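Local coordinates for protein xylan esterase 1 (Thermoanaerobacterium sp. 'JW/SL YS485', PDB 3FCY) that probably hydrolyses acetyl esters of xylan and related acetylated substrates, as a calcium-binding carbohydrate esterase of family CE7 with an alpha/beta-hydrolase fold, at residues A[89-97]-A[146-154]; A[111-119]-A[206-217]. All coordinates share one frame; numbering follows the deposited sequence.

Strands 94-102 and 108-114, one in each interaction, belong to the same mixed sheet, but the two contacts lie at different distances from the chain centre. Interaction 2 (111-119 with 206-217) is central, about 4 Å from the centre of the chain, and contains Ser208, the predicted nucleophile; the side chain of Pro207 comes within about 7 Å of that of His327, another predicted triad member. Interaction 1 (89-97 with 146-154) is more peripheral, about 16 Å from the chain centre, and away from the predicted catalytic residues. The contact centres are about 16 Å apart, yet a probable hydrogen bond, Gly146 N to Ser119 O at 2.9 Å, joins them directly. Both contacts reach the second subunit.

Interaction 1. Residues A[89-97]-A[146-154]; sequences GVRGARIHA and GGQSQDVGG
At the start of strand 94-102, just after the turn of the hairpin formed with strand 80-88, Arg94 and His96 pair with Ser149 and Gln150 of a long loop. The touching parts, 91-96 and 148-152, run almost exactly antiparallel (176°), but the segment 146-154 has no regular strand geometry. One backbone bond, Gln150 N to Arg94 O at 3.0 Å, follows the usual pattern, whereas two side-chain oxygens stand in for backbone carbonyls. Gln150 OE1 accepts Arg94 N at 3.0 Å, the donor lying somewhat out of the amide plane, so both backbone polar groups of Arg94 are held by one residue. The glutamine reaches there because its CG lies anti to the backbone N (chi1 165°) and the chain stays extended beyond it. Likewise Ser149 OG accepts His96 N at 2.8 Å along a nearly straight N-H line (172°). The same hydroxyl lies 3.4 Å from Ile95 CG2.

Van der Waals contacts extend the pairing at both ends. Gln148 CB sits over one face of the His96 imidazole, 4.0 Å from CG. On the turn side, Val152 spreads its methyls over the backbone: CG1 is 3.9 Å from Ala93 CA and CG2 is 3.6 Å from Arg91 O. Asp151, pointing away, folds its own loop through an Asx turn, OD1 accepting Gly153 N, while OD2 hydrogen-bonds Thr159 OG1 of the second subunit.

Around the contact, Asp141, just beyond strand 136-140, accepts from Ser149 OG through its backbone O and bonds both His96 ND1 and Gln148 N through OD2. Ile95 packs on Met140 and Asp183, so its side turned from the loop rests on strand 136-140 and helix 176-192.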
ATOM      1  N   GLY A  89       0.421 -28.727 -32.340  1.00 24.63           N
ATOM      2  CA  GLY A  89      -0.216 -27.553 -32.910  1.00 23.85           C
ATOM      3  C   GLY A  89       0.691 -26.940 -33.960  1.00 24.96           C
ATOM      4  O   GLY A  89       1.665 -27.567 -34.374  1.00 21.67           O
ATOM      5  N   VAL A  90       0.388 -25.721 -34.392  1.00 25.02           N
ATOM      6  CA  VAL A  90       1.212 -25.071 -35.400  1.00 26.29           C
ATOM      7  C   VAL A  90       2.631 -24.873 -34.872  1.00 27.51           C
ATOM      8  O   VAL A  90       2.845 -24.763 -33.665  1.00 27.10           O
ATOM      9  CB  VAL A  90       0.623 -23.699 -35.829  1.00 26.80           C
ATOM     10  CG1 VAL A  90      -0.714 -23.906 -36.540  1.00 26.61           C
ATOM     11  CG2 VAL A  90       0.448 -22.787 -34.614  1.00 25.12           C
ATOM     12  N   ARG A  91       3.588 -24.851 -35.792  1.00 27.32           N
ATOM     13  CA  ARG A  91       5.002 -24.666 -35.481  1.00 28.25           C
ATOM     14  C   ARG A  91       5.597 -25.833 -34.692  1.00 28.76           C
ATOM     15  O   ARG A  91       6.644 -25.694 -34.056  1.00 28.66           O
ATOM     16  CB  ARG A  91       5.219 -23.340 -34.729  1.00 26.76           C
ATOM     17  CG  ARG A  91       4.617 -22.114 -35.431  1.00 27.31           C
ATOM     18  CD  ARG A  91       4.995 -22.066 -36.911  1.00 27.70           C
ATOM     19  NE  ARG A  91       4.186 -21.115 -37.678  1.00 27.81           N
ATOM     20  CZ  ARG A  91       4.337 -19.791 -37.653  1.00 29.85           C
ATOM     21  NH1 ARG A  91       5.274 -19.234 -36.894  1.00 28.76           N
ATOM     22  NH2 ARG A  91       3.552 -19.020 -38.396  1.00 28.96           N
ATOM     23  N   GLY A  92       4.919 -26.978 -34.737  1.00 27.60           N
ATOM     24  CA  GLY A  92       5.401 -28.170 -34.060  1.00 26.66           C
ATOM     25  C   GLY A  92       5.287 -28.228 -32.547  1.00 27.44           C
ATOM     26  O   GLY A  92       5.854 -29.123 -31.921  1.00 28.08           O
ATOM     27  N   ALA A  93       4.556 -27.294 -31.949  1.00 28.24           N
ATOM     28  CA  ALA A  93       4.404 -27.276 -30.494  1.00 27.42           C
ATOM     29  C   ALA A  93       3.504 -28.400 -29.979  1.00 27.64           C
ATOM     30  O   ALA A  93       2.409 -28.617 -30.490  1.00 27.69           O
ATOM     31  CB  ALA A  93       3.857 -25.925 -30.044  1.00 27.71           C
ATOM     32  N   ARG A  94       3.977 -29.112 -28.963  1.00 25.79           N
ATOM     33  CA  ARG A  94       3.210 -30.198 -28.368  1.00 27.70           C
ATOM     34  C   ARG A  94       2.295 -29.566 -27.314  1.00 26.85           C
ATOM     35  O   ARG A  94       2.770 -29.040 -26.308  1.00 27.42           O
ATOM     36  CB  ARG A  94       4.166 -31.206 -27.719  1.00 27.36           C
ATOM     37  CG  ARG A  94       3.574 -32.578 -27.473  1.00 30.55           C
ATOM     38  CD  ARG A  94       3.169 -33.267 -28.779  1.00 29.02           C
ATOM     39  NE  ARG A  94       2.733 -34.639 -28.536  1.00 26.90           N
ATOM     40  CZ  ARG A  94       1.933 -35.326 -29.345  1.00 28.08           C
ATOM     41  NH1 ARG A  94       1.472 -34.774 -30.460  1.00 24.73           N
ATOM     42  NH2 ARG A  94       1.587 -36.568 -29.031  1.00 28.41           N
ATOM     43  N   ILE A  95       0.987 -29.605 -27.557  1.00 27.08           N
ATOM     44  CA  ILE A  95       0.010 -29.012 -26.643  1.00 26.53           C
ATOM     45  C   ILE A  95      -0.589 -30.047 -25.694  1.00 26.60           C
ATOM     46  O   ILE A  95      -0.804 -31.203 -26.069  1.00 27.37           O
ATOM     47  CB  ILE A  95      -1.147 -28.347 -27.430  1.00 26.71           C
ATOM     48  CG1 ILE A  95      -0.585 -27.468 -28.552  1.00 28.00           C
ATOM     49  CG2 ILE A  95      -2.009 -27.507 -26.489  1.00 25.71           C
ATOM     50  CD1 ILE A  95       0.324 -26.335 -28.078  1.00 28.26           C
ATOM     51  N   HIS A  96      -0.864 -29.627 -24.464  1.00 26.21           N
ATOM     52  CA  HIS A  96      -1.438 -30.522 -23.467  1.00 26.30           C
ATOM     53  C   HIS A  96      -2.791 -30.051 -22.951  1.00 26.51           C
ATOM     54  O   HIS A  96      -3.057 -28.853 -22.857  1.00 24.51           O
ATOM     55  CB  HIS A  96      -0.470 -30.696 -22.290  1.00 28.09           C
ATOM     56  CG  HIS A  96      -1.073 -31.391 -21.106  1.00 31.82           C
ATOM     57  ND1 HIS A  96      -1.774 -30.719 -20.127  1.00 33.18           N
ATOM     58  CD2 HIS A  96      -1.086 -32.697 -20.749  1.00 31.76           C
ATOM     59  CE1 HIS A  96      -2.192 -31.582 -19.217  1.00 33.11           C
ATOM     60  NE2 HIS A  96      -1.787 -32.789 -19.571  1.00 33.78           N
ATOM     61  N   ALA A  97      -3.643 -31.017 -22.627  1.00 25.82           N
ATOM     62  CA  ALA A  97      -4.966 -30.738 -22.093  1.00 26.02           C
ATOM     63  C   ALA A  97      -5.432 -31.925 -21.268  1.00 26.48           C
ATOM     64  O   ALA A  97      -5.149 -33.078 -21.609  1.00 25.89           O
ATOM     65  CB  ALA A  97      -5.961 -30.481 -23.228  1.00 25.15           C
ATOM     66  N   GLY A 146       1.546 -21.750 -17.155  1.00 21.38           N
ATOM     67  CA  GLY A 146       1.710 -22.584 -15.973  1.00 22.82           C
ATOM     68  C   GLY A 146       1.520 -24.083 -16.117  1.00 24.57           C
ATOM     69  O   GLY A 146       1.679 -24.820 -15.142  1.00 23.37           O
ATOM     70  N   GLY A 147       1.197 -24.544 -17.324  1.00 24.47           N
ATOM     71  CA  GLY A 147       0.961 -25.965 -17.525  1.00 25.94           C
ATOM     72  C   GLY A 147       2.038 -26.746 -18.253  1.00 25.52           C
ATOM     73  O   GLY A 147       3.228 -26.470 -18.104  1.00 24.61           O
ATOM     74  N   GLN A 148       1.613 -27.724 -19.048  1.00 26.42           N
ATOM     75  CA  GLN A 148       2.545 -28.568 -19.787  1.00 27.54           C
ATOM     76  C   GLN A 148       2.530 -28.385 -21.300  1.00 27.11           C
ATOM     77  O   GLN A 148       2.946 -29.280 -22.038  1.00 27.13           O
ATOM     78  CB  GLN A 148       2.288 -30.036 -19.452  1.00 31.17           C
ATOM     79  CG  GLN A 148       2.644 -30.403 -18.025  1.00 38.58           C
ATOM     80  CD  GLN A 148       4.107 -30.145 -17.719  1.00 44.27           C
ATOM     81  OE1 GLN A 148       4.995 -30.680 -18.389  1.00 47.97           O
ATOM     82  NE2 GLN A 148       4.368 -29.323 -16.703  1.00 47.05           N
ATOM     83  N   SER A 149       2.054 -27.238 -21.772  1.00 24.24           N
ATOM     84  CA  SER A 149       2.031 -26.989 -23.209  1.00 25.37           C
ATOM     85  C   SER A 149       3.293 -26.249 -23.627  1.00 26.09           C
ATOM     86  O   SER A 149       3.757 -25.335 -22.944  1.00 22.72           O
ATOM     87  CB  SER A 149       0.791 -26.189 -23.611  1.00 24.15           C
ATOM     88  OG  SER A 149      -0.364 -27.007 -23.524  1.00 25.84           O
ATOM     89  N   GLN A 150       3.833 -26.649 -24.770  1.00 27.22           N
ATOM     90  CA  GLN A 150       5.066 -26.074 -25.287  1.00 28.59           C
ATOM     91  C   GLN A 150       4.948 -24.816 -26.147  1.00 27.91           C
ATOM     92  O   GLN A 150       4.023 -24.669 -26.947  1.00 27.59           O
ATOM     93  CB  GLN A 150       5.810 -27.173 -26.056  1.00 30.27           C
ATOM     94  CG  GLN A 150       6.925 -26.725 -26.976  1.00 33.14           C
ATOM     95  CD  GLN A 150       7.516 -27.907 -27.736  1.00 36.59           C
ATOM     96  OE1 GLN A 150       6.800 -28.846 -28.090  1.00 32.03           O
ATOM     97  NE2 GLN A 150       8.820 -27.861 -27.998  1.00 37.36           N
ATOM     98  N   ASP A 151       5.896 -23.905 -25.940  1.00 27.20           N
ATOM     99  CA  ASP A 151       6.018 -22.665 -26.705  1.00 27.26           C
ATOM    100  C   ASP A 151       7.388 -22.832 -27.353  1.00 28.23           C
ATOM    101  O   ASP A 151       8.417 -22.705 -26.682  1.00 27.31           O
ATOM    102  CB  ASP A 151       6.019 -21.433 -25.786  1.00 25.91           C
ATOM    103  CG  ASP A 151       6.373 -20.140 -26.525  1.00 26.21           C
ATOM    104  OD1 ASP A 151       6.370 -20.131 -27.775  1.00 25.99           O
ATOM    105  OD2 ASP A 151       6.641 -19.117 -25.854  1.00 25.19           O
ATOM    106  N   VAL A 152       7.397 -23.151 -28.645  1.00 27.63           N
ATOM    107  CA  VAL A 152       8.643 -23.367 -29.370  1.00 27.56           C
ATOM    108  C   VAL A 152       9.441 -22.081 -29.567  1.00 28.81           C
ATOM    109  O   VAL A 152      10.595 -22.118 -29.995  1.00 30.47           O
ATOM    110  CB  VAL A 152       8.385 -24.018 -30.758  1.00 27.13           C
ATOM    111  CG1 VAL A 152       7.772 -25.403 -30.577  1.00 25.69           C
ATOM    112  CG2 VAL A 152       7.470 -23.138 -31.596  1.00 24.96           C
ATOM    113  N   GLY A 153       8.824 -20.948 -29.245  1.00 29.15           N
ATOM    114  CA  GLY A 153       9.502 -19.672 -29.393  1.00 28.76           C
ATOM    115  C   GLY A 153       9.963 -19.403 -30.813  1.00 29.93           C
ATOM    116  O   GLY A 153       9.220 -19.623 -31.774  1.00 28.25           O
ATOM    117  N   GLY A 154      11.194 -18.920 -30.948  1.00 30.00           N
ATOM    118  CA  GLY A 154      11.725 -18.626 -32.264  1.00 30.11           C
ATOM    119  C   GLY A 154      11.229 -17.290 -32.777  1.00 29.23           C
ATOM    120  O   GLY A 154      11.000 -17.121 -33.971  1.00 30.71           O
TER

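Interaction 2. Residues A[111-119]-A[206-217]; sequences LIRFHGYSS and GPSQGGGLSLAC
Strand 111-114 passes helix 209-217 at 7.7 Å between segment axes and 134° between their directions, and the backbones come closest where Phe114 CA is 4.3 Å from Gly210 CA. The strand runs beside strand 202-207, which turns at Ser208, the predicted nucleophile, into helix 209-217, consistent with the GxSxG nucleophile elbow of alpha/beta hydrolases; Ser208 OG is hydrogen-bonded to His327 NE2. Glycine makes the close approach possible: Gly210 CA lies 3.4 Å from Phe114 O in a C-H...O contact, and a CB on Gly206 or Gly210 would clash with that oxygen.

Phe114 has the largest share of the buried surface. With CG anti to the carbonyl carbon (chi1 -64°), Phe114 CB meets Leu213 CB at 3.9 Å and, further along the helix, ring atom CE2 meets Cys217 CB at 3.8 Å. Cys217 SG stands at the ring edge, 5.1 Å from the centroid and 75° off the normal, a sulfur-aromatic contact. An alanine here keeps CB against Leu213 but has no ring, which would probably leave a gap beside Cys217 and its sulfur without the aromatic edge. Gln209 CB lies against the backbone of Tyr117, a predicted substrate-binding residue whose OH bonds Glu252.

Two carbonyls are each gripped twice, from opposite faces of their planes. Gly116 O receives Ser119 N of the type II turn and His115 ND1 at 2.7 Å. Gly210 O takes Ser214 N and Ser214 OG, the hydroxyl at 2.8 Å from it and lying in the plane of the Phe114 ring, at its edge beside CD2.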
ATOM      1  N   LEU A 111     -17.388 -30.124 -22.927  1.00 24.81           N
ATOM      2  CA  LEU A 111     -17.049 -28.772 -22.517  1.00 24.03           C
ATOM      3  C   LEU A 111     -15.535 -28.622 -22.573  1.00 22.86           C
ATOM      4  O   LEU A 111     -14.807 -29.501 -22.113  1.00 22.76           O
ATOM      5  CB  LEU A 111     -17.534 -28.501 -21.089  1.00 22.15           C
ATOM      6  CG  LEU A 111     -17.019 -27.204 -20.432  1.00 21.46           C
ATOM      7  CD1 LEU A 111     -17.631 -25.987 -21.113  1.00 21.57           C
ATOM      8  CD2 LEU A 111     -17.381 -27.203 -18.952  1.00 21.73           C
ATOM      9  N   ILE A 112     -15.067 -27.518 -23.146  1.00 22.54           N
ATOM     10  CA  ILE A 112     -13.636 -27.251 -23.219  1.00 22.55           C
ATOM     11  C   ILE A 112     -13.347 -25.997 -22.393  1.00 22.90           C
ATOM     12  O   ILE A 112     -13.829 -24.908 -22.710  1.00 22.51           O
ATOM     13  CB  ILE A 112     -13.162 -27.003 -24.667  1.00 22.99           C
ATOM     14  CG1 ILE A 112     -13.556 -28.181 -25.565  1.00 24.38           C
ATOM     15  CG2 ILE A 112     -11.643 -26.837 -24.687  1.00 22.88           C
ATOM     16  CD1 ILE A 112     -13.240 -27.956 -27.046  1.00 23.39           C
ATOM     17  N   ARG A 113     -12.574 -26.157 -21.323  1.00 21.25           N
ATOM     18  CA  ARG A 113     -12.231 -25.030 -20.462  1.00 21.62           C
ATOM     19  C   ARG A 113     -10.863 -24.450 -20.802  1.00 22.10           C
ATOM     20  O   ARG A 113      -9.933 -25.177 -21.158  1.00 21.63           O
ATOM     21  CB  ARG A 113     -12.233 -25.457 -18.987  1.00 20.82           C
ATOM     22  CG  ARG A 113     -13.589 -25.451 -18.308  1.00 21.19           C
ATOM     23  CD  ARG A 113     -13.432 -25.864 -16.844  1.00 23.34           C
ATOM     24  NE  ARG A 113     -14.613 -25.579 -16.031  1.00 24.61           N
ATOM     25  CZ  ARG A 113     -15.026 -24.355 -15.707  1.00 27.15           C
ATOM     26  NH1 ARG A 113     -14.355 -23.289 -16.128  1.00 26.31           N
ATOM     27  NH2 ARG A 113     -16.103 -24.195 -14.947  1.00 25.33           N
ATOM     28  N   PHE A 114     -10.761 -23.129 -20.691  1.00 22.36           N
ATOM     29  CA  PHE A 114      -9.519 -22.407 -20.944  1.00 22.42           C
ATOM     30  C   PHE A 114      -9.200 -21.641 -19.662  1.00 22.02           C
ATOM     31  O   PHE A 114     -10.104 -21.132 -18.997  1.00 23.53           O
ATOM     32  CB  PHE A 114      -9.700 -21.480 -22.146  1.00 21.90           C
ATOM     33  CG  PHE A 114      -9.977 -22.221 -23.430  1.00 23.90           C
ATOM     34  CD1 PHE A 114      -9.050 -23.140 -23.928  1.00 22.50           C
ATOM     35  CD2 PHE A 114     -11.169 -22.027 -24.125  1.00 22.70           C
ATOM     36  CE1 PHE A 114      -9.305 -23.857 -25.101  1.00 22.83           C
ATOM     37  CE2 PHE A 114     -11.437 -22.740 -25.305  1.00 24.06           C
ATOM     38  CZ  PHE A 114     -10.504 -23.657 -25.791  1.00 23.83           C
ATOM     39  N   HIS A 115      -7.920 -21.559 -19.314  1.00 22.40           N
ATOM     40  CA  HIS A 115      -7.520 -20.928 -18.061  1.00 22.39           C
ATOM     41  C   HIS A 115      -7.018 -19.492 -18.101  1.00 22.25           C
ATOM     42  O   HIS A 115      -6.769 -18.919 -19.167  1.00 22.32           O
ATOM     43  CB  HIS A 115      -6.466 -21.803 -17.380  1.00 21.87           C
ATOM     44  CG  HIS A 115      -5.164 -21.862 -18.121  1.00 22.88           C
ATOM     45  ND1 HIS A 115      -4.299 -20.791 -18.189  1.00 20.26           N
ATOM     46  CD2 HIS A 115      -4.595 -22.853 -18.850  1.00 21.73           C
ATOM     47  CE1 HIS A 115      -3.253 -21.119 -18.928  1.00 21.63           C
ATOM     48  NE2 HIS A 115      -3.407 -22.365 -19.341  1.00 22.12           N
ATOM     49  N   GLY A 116      -6.864 -18.932 -16.902  1.00 21.84           N
ATOM     50  CA  GLY A 116      -6.396 -17.572 -16.740  1.00 22.46           C
ATOM     51  C   GLY A 116      -4.930 -17.377 -17.089  1.00 22.73           C
ATOM     52  O   GLY A 116      -4.160 -18.332 -17.193  1.00 21.17           O
ATOM     53  N   TYR A 117      -4.557 -16.115 -17.266  1.00 22.11           N
ATOM     54  CA  TYR A 117      -3.201 -15.717 -17.624  1.00 22.12           C
ATOM     55  C   TYR A 117      -2.159 -16.189 -16.601  1.00 22.84           C
ATOM     56  O   TYR A 117      -2.237 -15.839 -15.425  1.00 21.87           O
ATOM     57  CB  TYR A 117      -3.172 -14.192 -17.753  1.00 22.68           C
ATOM     58  CG  TYR A 117      -2.061 -13.620 -18.601  1.00 23.37           C
ATOM     59  CD1 TYR A 117      -1.434 -14.384 -19.583  1.00 22.56           C
ATOM     60  CD2 TYR A 117      -1.686 -12.281 -18.466  1.00 22.43           C
ATOM     61  CE1 TYR A 117      -0.459 -13.826 -20.416  1.00 25.04           C
ATOM     62  CE2 TYR A 117      -0.721 -11.715 -19.293  1.00 24.28           C
ATOM     63  CZ  TYR A 117      -0.110 -12.488 -20.264  1.00 24.80           C
ATOM     64  OH  TYR A 117       0.848 -11.924 -21.078  1.00 25.60           O
ATOM     65  N   SER A 118      -1.196 -16.982 -17.070  1.00 21.46           N
ATOM     66  CA  SER A 118      -0.102 -17.527 -16.260  1.00 22.96           C
ATOM     67  C   SER A 118      -0.483 -18.771 -15.457  1.00 23.10           C
ATOM     68  O   SER A 118       0.362 -19.371 -14.787  1.00 22.21           O
ATOM     69  CB  SER A 118       0.467 -16.460 -15.305  1.00 23.77           C
ATOM     70  OG  SER A 118      -0.278 -16.381 -14.102  1.00 25.00           O
ATOM     71  N   SER A 119      -1.750 -19.171 -15.530  1.00 21.83           N
ATOM     72  CA  SER A 119      -2.203 -20.345 -14.792  1.00 21.47           C
ATOM     73  C   SER A 119      -2.099 -21.598 -15.655  1.00 22.03           C
ATOM     74  O   SER A 119      -1.268 -21.671 -16.558  1.00 21.59           O
ATOM     75  CB  SER A 119      -3.652 -20.152 -14.337  1.00 23.87           C
ATOM     76  OG  SER A 119      -4.049 -21.194 -13.461  1.00 25.88           O
ATOM     77  N   GLY A 206     -14.393 -20.125 -19.877  1.00 22.92           N
ATOM     78  CA  GLY A 206     -13.200 -19.691 -19.182  1.00 21.73           C
ATOM     79  C   GLY A 206     -13.284 -18.271 -18.656  1.00 22.48           C
ATOM     80  O   GLY A 206     -14.074 -17.459 -19.153  1.00 20.29           O
ATOM     81  N   PRO A 207     -12.494 -17.950 -17.617  1.00 21.52           N
ATOM     82  CA  PRO A 207     -12.486 -16.606 -17.031  1.00 22.56           C
ATOM     83  C   PRO A 207     -11.239 -15.824 -17.459  1.00 22.11           C
ATOM     84  O   PRO A 207     -10.175 -16.406 -17.660  1.00 21.93           O
ATOM     85  CB  PRO A 207     -12.493 -16.901 -15.538  1.00 22.01           C
ATOM     86  CG  PRO A 207     -11.523 -18.073 -15.465  1.00 21.38           C
ATOM     87  CD  PRO A 207     -11.903 -18.931 -16.683  1.00 22.12           C
ATOM     88  N   SER A 208     -11.372 -14.505 -17.589  1.00 23.95           N
ATOM     89  CA  SER A 208     -10.253 -13.645 -17.976  1.00 22.40           C
ATOM     90  C   SER A 208      -9.602 -14.129 -19.273  1.00 20.71           C
ATOM     91  O   SER A 208     -10.258 -14.148 -20.315  1.00 20.20           O
ATOM     92  CB  SER A 208      -9.221 -13.598 -16.841  1.00 23.40           C
ATOM     93  OG  SER A 208      -8.362 -12.480 -16.994  1.00 26.78           O
ATOM     94  N   GLN A 209      -8.320 -14.507 -19.229  1.00 20.30           N
ATOM     95  CA  GLN A 209      -7.655 -15.000 -20.442  1.00 20.25           C
ATOM     96  C   GLN A 209      -8.475 -16.150 -21.024  1.00 20.25           C
ATOM     97  O   GLN A 209      -8.646 -16.249 -22.237  1.00 20.36           O
ATOM     98  CB  GLN A 209      -6.237 -15.512 -20.155  1.00 20.53           C
ATOM     99  CG  GLN A 209      -5.548 -16.095 -21.406  1.00 20.96           C
ATOM    100  CD  GLN A 209      -4.207 -16.760 -21.116  1.00 22.52           C
ATOM    101  OE1 GLN A 209      -4.135 -17.769 -20.412  1.00 22.35           O
ATOM    102  NE2 GLN A 209      -3.140 -16.192 -21.660  1.00 21.66           N
ATOM    103  N   GLY A 210      -8.979 -17.013 -20.143  1.00 20.49           N
ATOM    104  CA  GLY A 210      -9.783 -18.144 -20.570  1.00 21.24           C
ATOM    105  C   GLY A 210     -11.074 -17.696 -21.229  1.00 22.25           C
ATOM    106  O   GLY A 210     -11.631 -18.399 -22.077  1.00 20.91           O
ATOM    107  N   GLY A 211     -11.558 -16.526 -20.825  1.00 23.75           N
ATOM    108  CA  GLY A 211     -12.775 -15.987 -21.406  1.00 22.74           C
ATOM    109  C   GLY A 211     -12.471 -15.428 -22.783  1.00 23.48           C
ATOM    110  O   GLY A 211     -13.314 -15.465 -23.682  1.00 22.56           O
ATOM    111  N   GLY A 212     -11.259 -14.902 -22.945  1.00 20.30           N
ATOM    112  CA  GLY A 212     -10.857 -14.357 -24.226  1.00 21.14           C
ATOM    113  C   GLY A 212     -10.617 -15.496 -25.200  1.00 21.45           C
ATOM    114  O   GLY A 212     -10.970 -15.412 -26.377  1.00 21.61           O
ATOM    115  N   LEU A 213     -10.012 -16.566 -24.695  1.00 20.67           N
ATOM    116  CA  LEU A 213      -9.732 -17.748 -25.493  1.00 21.24           C
ATOM    117  C   LEU A 213     -11.024 -18.461 -25.888  1.00 22.70           C
ATOM    118  O   LEU A 213     -11.088 -19.093 -26.944  1.00 23.24           O
ATOM    119  CB  LEU A 213      -8.832 -18.715 -24.716  1.00 20.94           C
ATOM    120  CG  LEU A 213      -7.398 -18.239 -24.469  1.00 22.79           C
ATOM    121  CD1 LEU A 213      -6.639 -19.289 -23.666  1.00 23.89           C
ATOM    122  CD2 LEU A 213      -6.706 -17.983 -25.805  1.00 22.71           C
ATOM    123  N   SER A 214     -12.039 -18.383 -25.030  1.00 21.98           N
ATOM    124  CA  SER A 214     -13.328 -19.014 -25.326  1.00 22.87           C
ATOM    125  C   SER A 214     -13.953 -18.330 -26.536  1.00 21.99           C
ATOM    126  O   SER A 214     -14.501 -18.990 -27.419  1.00 23.21           O
ATOM    127  CB  SER A 214     -14.281 -18.900 -24.129  1.00 21.15           C
ATOM    128  OG  SER A 214     -13.894 -19.781 -23.093  1.00 22.59           O
ATOM    129  N   LEU A 215     -13.868 -17.004 -26.570  1.00 22.34           N
ATOM    130  CA  LEU A 215     -14.414 -16.234 -27.681  1.00 23.54           C
ATOM    131  C   LEU A 215     -13.626 -16.542 -28.952  1.00 23.98           C
ATOM    132  O   LEU A 215     -14.211 -16.774 -30.012  1.00 24.23           O
ATOM    133  CB  LEU A 215     -14.342 -14.734 -27.378  1.00 22.91           C
ATOM    134  CG  LEU A 215     -15.167 -14.219 -26.194  1.00 26.33           C
ATOM    135  CD1 LEU A 215     -14.794 -12.774 -25.907  1.00 23.37           C
ATOM    136  CD2 LEU A 215     -16.659 -14.341 -26.499  1.00 25.13           C
ATOM    137  N   ALA A 216     -12.300 -16.547 -28.840  1.00 23.64           N
ATOM    138  CA  ALA A 216     -11.439 -16.830 -29.986  1.00 25.28           C
ATOM    139  C   ALA A 216     -11.728 -18.218 -30.546  1.00 24.36           C
ATOM    140  O   ALA A 216     -11.850 -18.401 -31.759  1.00 25.38           O
ATOM    141  CB  ALA A 216      -9.966 -16.726 -29.582  1.00 23.58           C
ATOM    142  N   CYS A 217     -11.835 -19.194 -29.656  1.00 23.21           N
ATOM    143  CA  CYS A 217     -12.104 -20.569 -30.053  1.00 24.79           C
ATOM    144  C   CYS A 217     -13.432 -20.714 -30.803  1.00 25.73           C
ATOM    145  O   CYS A 217     -13.494 -21.342 -31.863  1.00 25.00           O
ATOM    146  CB  CYS A 217     -12.122 -21.465 -28.817  1.00 24.52           C
ATOM    147  SG  CYS A 217     -12.549 -23.171 -29.168  1.00 26.17           S
TER